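Side-chain contacts in Cow rumen GH26 endo-mannanase (Metagenome, PDB 6UEH), which probably hydrolyses internal beta-1,4-mannosidic bonds of mannans such as galactomannan, as a GH26 endo-mannanase that carries an accessory domain: residues Glu190-Lys193 / Asp194-Lys198; Leu457-Asn461 / Asn462-Asp466. One frame throughout, in Å; residues are numbered along the deposited sequence.

Both contacts are local and lie in series along the chain, neither nested nor crossing, within the glycoside hydrolase family 26 barrel. Contact 1 comes first: Glu190-Lys193 and Asp194-Lys198 form the last turns of helix 187-196 and its exit toward strand 202-206, inside the unit built from strand 169-174, this helix and that strand. Contact 2, far later in sequence, turns the chain from helix 454-457 into helix 464-471, shortly before strand 476-477. Their centres are about 13 Å apart and they touch through side chains: the Tyr191 ring packs on Leu457 and its OH end on Lys464, while Leu195 also packs against Lys464.

Contact 1. Residues Glu190-Lys193 / Asp194-Lys198; sequences EYIK and DLTGK
Thr196 closes the last turn of its helix against Ile192, and its short side chain can be followed atom by atom. Thr196 CB sits 3.4 Å from Ile192 O. From there a chi1 of 67° wedges Thr196 OG1 in between the backbone N and C, which turns it back to donate a 2.7 Å bond to Ile192 O. The approach is from above the carbonyl plane, while Thr196 N reaches Ile192 O from the opposite face at 2.9 Å, so one threonine grips the carbonyl oxygen of the buried Ile192 twice. Thr196 OG1 then accepts from Lys198 N at 3.0 Å, making an ST turn just where the helix ends. CG2 also passes Ile192 O, and Thr196 touches Tyr471 of helix 464-471.

This is the C-terminal end of helix 187-196 in a beta-alpha-beta unit of the TIM barrel. Gly197, with positive phi, takes the chain off the helix while its N still bonds Lys193 O; Lys198 O then folds back to a CA-H...O contact with Lys193 CA, 3.1 Å away. The bent Lys193 chain lays CD and CE alongside Gly197 O.

On another side of the helix, Tyr191 and Leu195 run side by side, and Leu195 CD2 lies 4.0 Å from Tyr191 OH. Glu190 OE1 and Asp194 OD1, like charges, share a donating water; Glu190 OE2 bonds Tyr199 OH.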
loop_
_atom_site.group_PDB
_atom_site.type_symbol
_atom_site.label_atom_id
_atom_site.label_comp_id
_atom_site.label_asym_id
_atom_site.label_seq_id
_atom_site.Cartn_x
_atom_site.Cartn_y
_atom_site.Cartn_z
ATOM N N GLU A 190 -24.227 -1.119 -9.409
ATOM C CA GLU A 190 -25.079 -0.669 -10.502
ATOM C C GLU A 190 -24.754 0.774 -10.876
ATOM O O GLU A 190 -24.927 1.174 -12.027
ATOM C CB GLU A 190 -26.556 -0.807 -10.130
ATOM C CG GLU A 190 -27.003 -2.249 -9.943
ATOM C CD GLU A 190 -26.727 -3.103 -11.166
ATOM O OE1 GLU A 190 -27.269 -2.791 -12.247
ATOM O OE2 GLU A 190 -25.960 -4.081 -11.051
ATOM N N TYR A 191 -24.281 1.549 -9.903
ATOM C CA TYR A 191 -23.842 2.917 -10.169
ATOM C C TYR A 191 -22.669 2.916 -11.140
ATOM O O TYR A 191 -22.660 3.659 -12.121
ATOM C CB TYR A 191 -23.448 3.631 -8.875
ATOM C CG TYR A 191 -22.774 4.972 -9.098
ATOM C CD1 TYR A 191 -23.516 6.098 -9.436
ATOM C CD2 TYR A 191 -21.397 5.111 -8.970
ATOM C CE1 TYR A 191 -22.903 7.327 -9.641
ATOM C CE2 TYR A 191 -20.776 6.334 -9.174
ATOM C CZ TYR A 191 -21.534 7.438 -9.509
ATOM O OH TYR A 191 -20.918 8.656 -9.715
ATOM N N ILE A 192 -21.683 2.071 -10.854
ATOM C CA ILE A 192 -20.506 1.934 -11.704
ATOM C C ILE A 192 -20.884 1.443 -13.103
ATOM O O ILE A 192 -20.401 1.971 -14.108
ATOM C CB ILE A 192 -19.482 0.971 -11.068
ATOM C CG1 ILE A 192 -19.015 1.523 -9.717
ATOM C CG2 ILE A 192 -18.298 0.748 -12.001
ATOM C CD1 ILE A 192 -18.090 0.602 -8.958
ATOM N N LYS A 193 -21.763 0.446 -13.160
ATOM C CA LYS A 193 -22.206 -0.122 -14.430
ATOM C C LYS A 193 -22.930 0.894 -15.308
ATOM O O LYS A 193 -22.618 1.029 -16.489
ATOM C CB LYS A 193 -23.115 -1.330 -14.185
ATOM C CG LYS A 193 -23.595 -2.027 -15.453
ATOM C CD LYS A 193 -22.422 -2.536 -16.281
ATOM C CE LYS A 193 -22.871 -3.545 -17.330
ATOM N NZ LYS A 193 -23.935 -3.005 -18.220
ATOM N N ASP A 194 -23.899 1.602 -14.735
ATOM C CA ASP A 194 -24.695 2.562 -15.501
ATOM C C ASP A 194 -23.850 3.744 -15.965
ATOM O O ASP A 194 -24.129 4.354 -16.999
ATOM C CB ASP A 194 -25.882 3.063 -14.675
ATOM C CG ASP A 194 -26.877 1.962 -14.355
ATOM O OD1 ASP A 194 -26.947 0.976 -15.118
ATOM O OD2 ASP A 194 -27.597 2.088 -13.342
ATOM N N LEU A 195 -22.816 4.059 -15.196
ATOM C CA LEU A 195 -21.955 5.193 -15.503
ATOM C C LEU A 195 -20.911 4.847 -16.557
ATOM O O LEU A 195 -20.758 5.561 -17.549
ATOM C CB LEU A 195 -21.261 5.690 -14.233
ATOM C CG LEU A 195 -20.241 6.818 -14.413
ATOM C CD1 LEU A 195 -20.917 8.077 -14.947
ATOM C CD2 LEU A 195 -19.509 7.099 -13.106
ATOM N N THR A 196 -20.203 3.742 -16.335
ATOM C CA THR A 196 -19.036 3.388 -17.138
ATOM C C THR A 196 -19.316 2.330 -18.198
ATOM O O THR A 196 -18.568 2.204 -19.167
ATOM C CB THR A 196 -17.891 2.866 -16.249
ATOM O OG1 THR A 196 -18.276 1.617 -15.661
ATOM C CG2 THR A 196 -17.560 3.866 -15.151
ATOM N N GLY A 197 -20.379 1.557 -18.001
ATOM C CA GLY A 197 -20.681 0.447 -18.887
ATOM C C GLY A 197 -19.971 -0.820 -18.447
ATOM O O GLY A 197 -20.108 -1.869 -19.074
ATOM N N LYS A 198 -19.211 -0.719 -17.360
ATOM C CA LYS A 198 -18.436 -1.841 -16.842
ATOM C C LYS A 198 -18.804 -2.169 -15.399
ATOM O O LYS A 198 -19.303 -1.316 -14.667
ATOM C CB LYS A 198 -16.934 -1.541 -16.913
ATOM C CG LYS A 198 -16.443 -0.978 -18.236
ATOM C CD LYS A 198 -16.420 -2.035 -19.325
ATOM C CE LYS A 198 -15.808 -1.480 -20.603
ATOM N NZ LYS A 198 -15.789 -2.496 -21.690
HETATM O O HOH W 1 -27.060 -1.771 -14.476
#

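Contact 2. Residues Leu457-Asn461 / Asn462-Asp466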
loop_
_atom_site.group_PDB
_atom_site.type_symbol
_atom_site.label_atom_id
_atom_site.label_comp_id
_atom_site.label_asym_id
_atom_site.label_seq_id
_atom_site.Cartn_x
_atom_site.Cartn_y
_atom_site.Cartn_z
ATOM N N LEU A 457 -19.669 6.986 -4.670
ATOM C CA LEU A 457 -20.882 7.650 -5.142
ATOM C C LEU A 457 -20.771 9.176 -5.200
ATOM O O LEU A 457 -21.545 9.827 -5.904
ATOM C CB LEU A 457 -22.067 7.265 -4.254
ATOM C CG LEU A 457 -22.413 5.780 -4.143
ATOM C CD1 LEU A 457 -23.563 5.589 -3.168
ATOM C CD2 LEU A 457 -22.759 5.198 -5.503
ATOM N N ASP A 458 -19.828 9.745 -4.455
ATOM C CA ASP A 458 -19.672 11.198 -4.396
ATOM C C ASP A 458 -18.508 11.645 -5.275
ATOM O O ASP A 458 -17.388 11.153 -5.135
ATOM C CB ASP A 458 -19.461 11.657 -2.950
ATOM C CG ASP A 458 -19.705 13.145 -2.755
ATOM O OD1 ASP A 458 -19.343 13.947 -3.643
ATOM O OD2 ASP A 458 -20.264 13.512 -1.700
ATOM N N GLU A 459 -18.776 12.585 -6.175
ATOM C CA GLU A 459 -17.765 13.034 -7.124
ATOM C C GLU A 459 -16.621 13.803 -6.466
ATOM O O GLU A 459 -15.601 14.059 -7.106
ATOM C CB GLU A 459 -18.402 13.892 -8.217
ATOM C CG GLU A 459 -19.211 13.094 -9.222
ATOM C CD GLU A 459 -19.471 13.866 -10.496
ATOM O OE1 GLU A 459 -18.574 13.893 -11.368
ATOM O OE2 GLU A 459 -20.570 14.446 -10.624
ATOM N N LYS A 460 -16.779 14.169 -5.196
ATOM C CA LYS A 460 -15.685 14.800 -4.462
ATOM C C LYS A 460 -14.583 13.777 -4.207
ATOM O O LYS A 460 -13.429 14.135 -3.978
ATOM C CB LYS A 460 -16.171 15.395 -3.139
ATOM C CG LYS A 460 -16.455 14.365 -2.058
ATOM C CD LYS A 460 -16.922 15.027 -0.773
ATOM C CE LYS A 460 -17.252 13.989 0.288
ATOM N NZ LYS A 460 -17.810 14.618 1.516
ATOM N N ASN A 461 -14.952 12.500 -4.249
ATOM C CA ASN A 461 -13.999 11.411 -4.086
ATOM C C ASN A 461 -13.567 10.835 -5.429
ATOM O O ASN A 461 -12.376 10.660 -5.687
ATOM C CB ASN A 461 -14.595 10.311 -3.211
ATOM C CG ASN A 461 -14.672 10.709 -1.754
ATOM O OD1 ASN A 461 -13.700 11.203 -1.183
ATOM N ND2 ASN A 461 -15.837 10.510 -1.145
ATOM N N ASN A 462 -14.542 10.531 -6.278
ATOM C CA ASN A 462 -14.255 10.056 -7.628
ATOM C C ASN A 462 -15.160 10.730 -8.652
ATOM O O ASN A 462 -16.370 10.508 -8.665
ATOM C CB ASN A 462 -14.409 8.532 -7.715
ATOM C CG ASN A 462 -13.256 7.788 -7.062
ATOM O OD1 ASN A 462 -12.154 7.722 -7.610
ATOM N ND2 ASN A 462 -13.508 7.216 -5.889
ATOM N N ALA A 463 -14.563 11.560 -9.503
ATOM C CA ALA A 463 -15.310 12.257 -10.545
ATOM C C ALA A 463 -15.811 11.272 -11.593
ATOM O O ALA A 463 -15.145 10.281 -11.889
ATOM C CB ALA A 463 -14.446 13.329 -11.193
ATOM N N LYS A 464 -16.981 11.554 -12.158
ATOM C CA LYS A 464 -17.570 10.677 -13.164
ATOM C C LYS A 464 -16.690 10.550 -14.407
ATOM O O LYS A 464 -16.567 9.466 -14.974
ATOM C CB LYS A 464 -18.963 11.174 -13.558
ATOM C CG LYS A 464 -20.007 11.012 -12.464
ATOM C CD LYS A 464 -21.367 11.503 -12.924
ATOM C CE LYS A 464 -22.416 11.327 -11.839
ATOM N NZ LYS A 464 -23.747 11.820 -12.288
ATOM N N SER A 465 -16.075 11.653 -14.826
ATOM C CA SER A 465 -15.228 11.633 -16.015
ATOM C C SER A 465 -14.000 10.751 -15.800
ATOM O O SER A 465 -13.577 10.035 -16.710
ATOM C CB SER A 465 -14.803 13.053 -16.408
ATOM O OG SER A 465 -14.044 13.674 -15.386
ATOM N N ASP A 466 -13.443 10.787 -14.592
ATOM C CA ASP A 466 -12.291 9.953 -14.259
ATOM C C ASP A 466 -12.682 8.483 -14.141
ATOM O O ASP A 466 -11.937 7.598 -14.567
ATOM C CB ASP A 466 -11.641 10.422 -12.958
ATOM C CG ASP A 466 -10.966 11.768 -13.098
ATOM O OD1 ASP A 466 -10.328 12.008 -14.147
ATOM O OD2 ASP A 466 -11.078 12.590 -12.163
HETATM O O HOH W 2 -17.057 14.527 -14.034
#
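Asp458 O is gripped by two backbone N-H groups: Asn461 N at 2.9 Å, and Asn462 N, which lies in the carbonyl plane at 3.1 Å and meets the oxygen along a nearly straight N-H line. The pair rolls the chain into a tight turn as it leaves helix 454-457. The side chain of Asp458 tightens it further, because OD1 accepts from Lys460 N to make an Asx turn, the donor coming to the anti side of the oxygen and well out of the carboxylate plane.

Glu459 then spans to the start of helix 464-471. With CG anti to its carbonyl carbon (chi1 -74°) and the chain extended beyond it, the side chain runs forward over the turn until Glu459 OE1 accepts from Lys464 N at 2.9 Å. That bond too is almost straight at the hydrogen (174°), yet it uses the anti side of OE1, 34° out of the carboxylate plane. The same oxygen receives a water, which in turn accepts from Ser465 N. Glu459 CA also makes a CA-H...O contact with Asn462 O, 3.3 Å away.

Lys464 crosses the glutamate at about a right angle. Lys464 CG lies 3.4 Å from Glu459 OE1, and CD and CE pass OE2, but Lys464 NZ stays 4.4 Å from Glu459 OE2, too far for a salt bridge.

Two buried asparagines fasten the turn: Asn461 ND2 to Glu454 O and Asn462 ND2 to Phe455 O hold it to helix 454-457, while Asn462 OD1 to Ile432 N and ND2 to Asp430 O tie it to the segment following strand 423-429. The carboxylate of Glu459 thus receives N-H groups of the first helical turn, one directly and one through water, and its negative charge probably interacts favourably with that end of the helix dipole.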